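Local coordinates for protein of unknown function with cystatin-like fold (Xanthomonas campestris pv. campestris, PDB 3G8Z) that is of unknown function but adopts a cystatin-like fold with a SnoaL-like domain, a family that includes polyketide cyclases, at residues 117-121 with 132-136; 26-30 with 40-45. All coordinates share one frame; numbering follows the deposited sequence.

Interaction 1: 117-121 with 132-136; sequences AGVDL and VRLFS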
loop_
_atom_site.group_PDB
_atom_site.type_symbol
_atom_site.label_atom_id
_atom_site.label_comp_id
_atom_site.label_asym_id
_atom_site.label_seq_id
_atom_site.Cartn_x
_atom_site.Cartn_y
_atom_site.Cartn_z
ATOM N N ALA A 117 9.129 -6.181 7.319
ATOM C CA ALA A 117 8.601 -5.171 6.427
ATOM C C ALA A 117 7.121 -4.908 6.686
ATOM O O ALA A 117 6.384 -5.781 7.142
ATOM C CB ALA A 117 8.800 -5.609 4.960
ATOM N N GLY A 118 6.690 -3.701 6.368
ATOM C CA GLY A 118 5.269 -3.357 6.405
ATOM C C GLY A 118 4.972 -2.250 5.430
ATOM O O GLY A 118 5.882 -1.686 4.822
ATOM N N VAL A 119 3.695 -1.929 5.281
ATOM C CA VAL A 119 3.277 -0.762 4.519
ATOM C C VAL A 119 2.162 -0.098 5.303
ATOM O O VAL A 119 1.261 -0.776 5.762
ATOM C CB VAL A 119 2.743 -1.139 3.103
ATOM C CG1 VAL A 119 2.405 0.130 2.251
ATOM C CG2 VAL A 119 3.743 -2.021 2.358
ATOM N N ASP A 120 2.267 1.217 5.498
ATOM C CA ASP A 120 1.171 2.005 6.047
ATOM C C ASP A 120 0.505 2.713 4.915
ATOM O O ASP A 120 1.182 3.360 4.118
ATOM C CB ASP A 120 1.653 3.046 7.032
ATOM C CG ASP A 120 2.039 2.470 8.344
ATOM O OD1 ASP A 120 2.300 1.233 8.407
ATOM O OD2 ASP A 120 2.109 3.265 9.321
ATOM N N LEU A 121 -0.813 2.573 4.820
ATOM C CA LEU A 121 -1.593 3.323 3.850
ATOM C C LEU A 121 -2.382 4.398 4.588
ATOM O O LEU A 121 -3.150 4.086 5.491
ATOM C CB LEU A 121 -2.546 2.416 3.054
ATOM C CG LEU A 121 -2.089 1.931 1.660
ATOM C CD1 LEU A 121 -1.999 3.086 0.683
ATOM C CD2 LEU A 121 -0.749 1.231 1.752
ATOM N N VAL A 132 -6.542 5.027 7.990
ATOM C CA VAL A 132 -5.274 4.331 8.118
ATOM C C VAL A 132 -5.534 2.846 7.856
ATOM O O VAL A 132 -6.486 2.277 8.420
ATOM C CB VAL A 132 -4.686 4.526 9.532
ATOM C CG1 VAL A 132 -3.463 3.644 9.753
ATOM C CG2 VAL A 132 -4.336 6.031 9.790
ATOM N N ARG A 133 -4.736 2.243 6.978
ATOM C CA ARG A 133 -4.756 0.792 6.808
ATOM C C ARG A 133 -3.355 0.258 6.834
ATOM O O ARG A 133 -2.530 0.671 6.051
ATOM C CB ARG A 133 -5.439 0.345 5.510
ATOM C CG ARG A 133 -5.581 -1.184 5.457
ATOM C CD ARG A 133 -6.210 -1.652 4.192
ATOM N NE ARG A 133 -7.559 -1.149 4.020
ATOM C CZ ARG A 133 -8.626 -1.679 4.582
ATOM N NH1 ARG A 133 -8.501 -2.724 5.384
ATOM N NH2 ARG A 133 -9.826 -1.143 4.342
ATOM N N LEU A 134 -3.104 -0.661 7.757
ATOM C CA LEU A 134 -1.777 -1.181 7.989
ATOM C C LEU A 134 -1.633 -2.565 7.352
ATOM O O LEU A 134 -2.584 -3.344 7.307
ATOM C CB LEU A 134 -1.511 -1.257 9.499
ATOM C CG LEU A 134 -1.654 0.079 10.274
ATOM C CD1 LEU A 134 -1.173 -0.005 11.704
ATOM C CD2 LEU A 134 -0.951 1.167 9.560
ATOM N N PHE A 135 -0.420 -2.847 6.885
ATOM C CA PHE A 135 -0.087 -4.094 6.260
ATOM C C PHE A 135 1.229 -4.591 6.866
ATOM O O PHE A 135 2.163 -3.807 7.065
ATOM C CB PHE A 135 0.127 -3.903 4.757
ATOM C CG PHE A 135 -1.096 -3.538 4.015
ATOM C CD1 PHE A 135 -1.504 -2.213 3.947
ATOM C CD2 PHE A 135 -1.816 -4.498 3.334
ATOM C CE1 PHE A 135 -2.637 -1.869 3.237
ATOM C CE2 PHE A 135 -2.926 -4.165 2.635
ATOM C CZ PHE A 135 -3.349 -2.840 2.583
ATOM N N SER A 136 1.299 -5.889 7.123
ATOM C CA SER A 136 2.511 -6.494 7.678
ATOM C C SER A 136 2.972 -7.673 6.866
ATOM O O SER A 136 2.158 -8.480 6.391
ATOM C CB SER A 136 2.238 -6.997 9.090
ATOM O OG SER A 136 1.912 -5.938 9.950
#
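L121 N donates to R133 O at 2.8 Å, and R133 N returns a bond to L121 O at 2.9 Å. The second bond is the straighter of the two, 169° at the hydrogen. L121 O also receives a CA-H contact from V132. Two residues along, V119 and F135 form the next hydrogen-bonded pair. F135 N to V119 O is the more bent bond there, with 138° at the hydrogen. The same V119 O sits at the edge of the F135 ring, in its plane, 3.6 Å from F135 CD1.

The two segments belong to strands 112-125 and 128-136. These form an antiparallel beta hairpin in the middle of the mixed sheet of this cystatin-like fold. G118-S136 and D120-L134 are the non-hydrogen-bonded pairs. G118 has no side chain, and its CA comes within 3.2 Å of F135 O.

V119, L121, R133 and F135 share one face of the sheet. L121 CD2 comes obliquely at the F135 ring, 3.9 Å from F135 CE1. F135 of the second subunit packs on this L121, and S95 OG of that subunit donates a hydrogen bond to L134 O.

D120 and L134 share the other face, and their side chains run alongside each other from the sheet. With CG anti to the carbonyl carbon (chi1 -57°), the leucine branch is set so that L134 CD2 lies 3.5 Å from D120 OD1. D120 OD2 is hydrogen-bonded to a bound glycerol. S136 OG is hydrogen-bonded to E142.

Interaction 2: 26-30 with 40-45; sequences AKSYI and TLGSII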
loop_
_atom_site.group_PDB
_atom_site.type_symbol
_atom_site.label_atom_id
_atom_site.label_comp_id
_atom_site.label_asym_id
_atom_site.label_seq_id
_atom_site.Cartn_x
_atom_site.Cartn_y
_atom_site.Cartn_z
ATOM N N ALA A 26 2.280 12.807 5.548
ATOM C CA ALA A 26 2.668 11.438 5.868
ATOM C C ALA A 26 4.024 11.410 6.565
ATOM O O ALA A 26 4.237 10.625 7.508
ATOM C CB ALA A 26 2.690 10.580 4.607
ATOM N N LYS A 27 4.946 12.255 6.109
ATOM C CA LYS A 27 6.278 12.316 6.711
ATOM C C LYS A 27 6.190 12.845 8.128
ATOM O O LYS A 27 6.919 12.396 9.005
ATOM C CB LYS A 27 7.218 13.190 5.873
ATOM C CG LYS A 27 7.652 12.482 4.594
ATOM C CD LYS A 27 8.594 13.327 3.749
ATOM C CE LYS A 27 9.182 12.518 2.613
ATOM N NZ LYS A 27 9.869 13.443 1.649
ATOM N N SER A 28 5.296 13.802 8.352
ATOM C CA SER A 28 5.122 14.370 9.691
ATOM C C SER A 28 4.586 13.309 10.641
ATOM O O SER A 28 5.004 13.210 11.802
ATOM C CB SER A 28 4.177 15.583 9.625
ATOM O OG SER A 28 3.830 16.018 10.921
ATOM N N TYR A 29 3.647 12.521 10.126
ATOM C CA TYR A 29 3.045 11.417 10.855
ATOM C C TYR A 29 4.088 10.373 11.275
ATOM O O TYR A 29 4.138 9.971 12.448
ATOM C CB TYR A 29 1.940 10.779 9.987
ATOM C CG TYR A 29 1.390 9.477 10.539
ATOM C CD1 TYR A 29 0.422 9.486 11.533
ATOM C CD2 TYR A 29 1.847 8.254 10.070
ATOM C CE1 TYR A 29 -0.083 8.308 12.042
ATOM C CE2 TYR A 29 1.353 7.069 10.576
ATOM C CZ TYR A 29 0.382 7.116 11.562
ATOM O OH TYR A 29 -0.113 5.951 12.090
ATOM N N ILE A 30 4.903 9.918 10.318
ATOM C CA ILE A 30 5.953 8.942 10.602
ATOM C C ILE A 30 7.008 9.507 11.553
ATOM O O ILE A 30 7.399 8.843 12.508
ATOM C CB ILE A 30 6.629 8.424 9.320
ATOM C CG1 ILE A 30 5.612 7.684 8.434
ATOM C CG2 ILE A 30 7.826 7.504 9.658
ATOM C CD1 ILE A 30 5.130 6.345 9.007
ATOM N N THR A 40 1.787 15.979 18.006
ATOM C CA THR A 40 1.579 16.024 16.563
ATOM C C THR A 40 0.514 14.986 16.207
ATOM O O THR A 40 -0.442 15.275 15.518
ATOM C CB THR A 40 2.868 15.705 15.790
ATOM O OG1 THR A 40 3.772 16.815 15.876
ATOM C CG2 THR A 40 2.556 15.391 14.305
ATOM N N LEU A 41 0.673 13.776 16.717
ATOM C CA LEU A 41 -0.209 12.667 16.333
ATOM C C LEU A 41 -1.657 12.991 16.681
ATOM O O LEU A 41 -2.566 12.720 15.904
ATOM C CB LEU A 41 0.201 11.368 17.035
ATOM C CG LEU A 41 1.361 10.587 16.470
ATOM C CD1 LEU A 41 1.538 9.245 17.238
ATOM C CD2 LEU A 41 1.176 10.335 14.997
ATOM N N GLY A 42 -1.855 13.605 17.835
ATOM C CA GLY A 42 -3.195 13.960 18.305
ATOM C C GLY A 42 -3.835 15.055 17.494
ATOM O O GLY A 42 -5.045 15.261 17.561
ATOM N N SER A 43 -3.011 15.769 16.736
ATOM C CA SER A 43 -3.449 16.923 15.980
ATOM C C SER A 43 -3.607 16.631 14.504
ATOM O O SER A 43 -4.514 17.149 13.875
ATOM C CB SER A 43 -2.433 18.055 16.108
ATOM O OG SER A 43 -2.013 18.224 17.451
ATOM N N ILE A 44 -2.701 15.842 13.933
ATOM C CA ILE A 44 -2.742 15.609 12.493
ATOM C C ILE A 44 -3.580 14.388 12.111
ATOM O O ILE A 44 -3.863 14.199 10.936
ATOM C CB ILE A 44 -1.342 15.471 11.855
ATOM C CG1 ILE A 44 -0.641 14.221 12.352
ATOM C CG2 ILE A 44 -0.490 16.720 12.101
ATOM C CD1 ILE A 44 0.555 13.869 11.503
ATOM N N ILE A 45 -3.967 13.567 13.086
ATOM C CA ILE A 45 -4.893 12.471 12.815
ATOM C C ILE A 45 -6.319 12.992 13.035
ATOM O O ILE A 45 -6.608 13.588 14.077
ATOM C CB ILE A 45 -4.686 11.265 13.725
ATOM C CG1 ILE A 45 -3.290 10.658 13.551
ATOM C CG2 ILE A 45 -5.784 10.203 13.434
ATOM C CD1 ILE A 45 -2.947 9.600 14.610
#
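Y29 and L41 meet where the two helices face each other. L41 CD2 comes obliquely at the tyrosine ring, 3.6 Å from Y29 CD1. I45 CD1 reaches the ring edge near Y29 CE1, at 4.1 Å. L41 and I45 thus border the CD1-CE1 side of the ring.

I44 fills in by the tyrosine backbone, in one of its two modelled conformers. In that copy I44 CD1 lies 3.6 Å from Y29 CA and 3.7 Å from Y29 CB. I44 CG1 there stands between the backbone N and the carbonyl carbon (chi1 66°), and the extended chain beyond it carries CD1 across to the other helix. At the outer end, the methyl T40 CG2 abuts S28 OG at 3.7 Å, while T40 OG1 turns to D37 in a hydrogen bond.

The segments run roughly antiparallel, at 145°, and their axes come no nearer than 10.0 Å. They join helix 22-35 to the short helix 38-44 in a helical hairpin beside the sheet. Y29 also packs on L122 of strand 112-125. The contact is held by methyl and ring packing, so it depends on shape rather than on polar pairing.

How the interactions relate
The two contacts lie on neighbouring layers of the fold, with centres about 16 Å apart. Interaction 1 is in the sheet, and interaction 2 is in the helical hairpin that packs near it. Both segments of interaction 2 precede those of interaction 1 in the chain. The contacts touch where D120 OD2 of segment 117-121 packs 4.1 Å from Y29 CE2 of segment 26-30. D120 OD2 and Y29 OH each bond a glycerol. Glycerol probably came from the crystallisation liquor, though it can settle in a natural pocket. With the D120-Y29 contact, this is consistent with a pocket between helix and sheet, of unknown role.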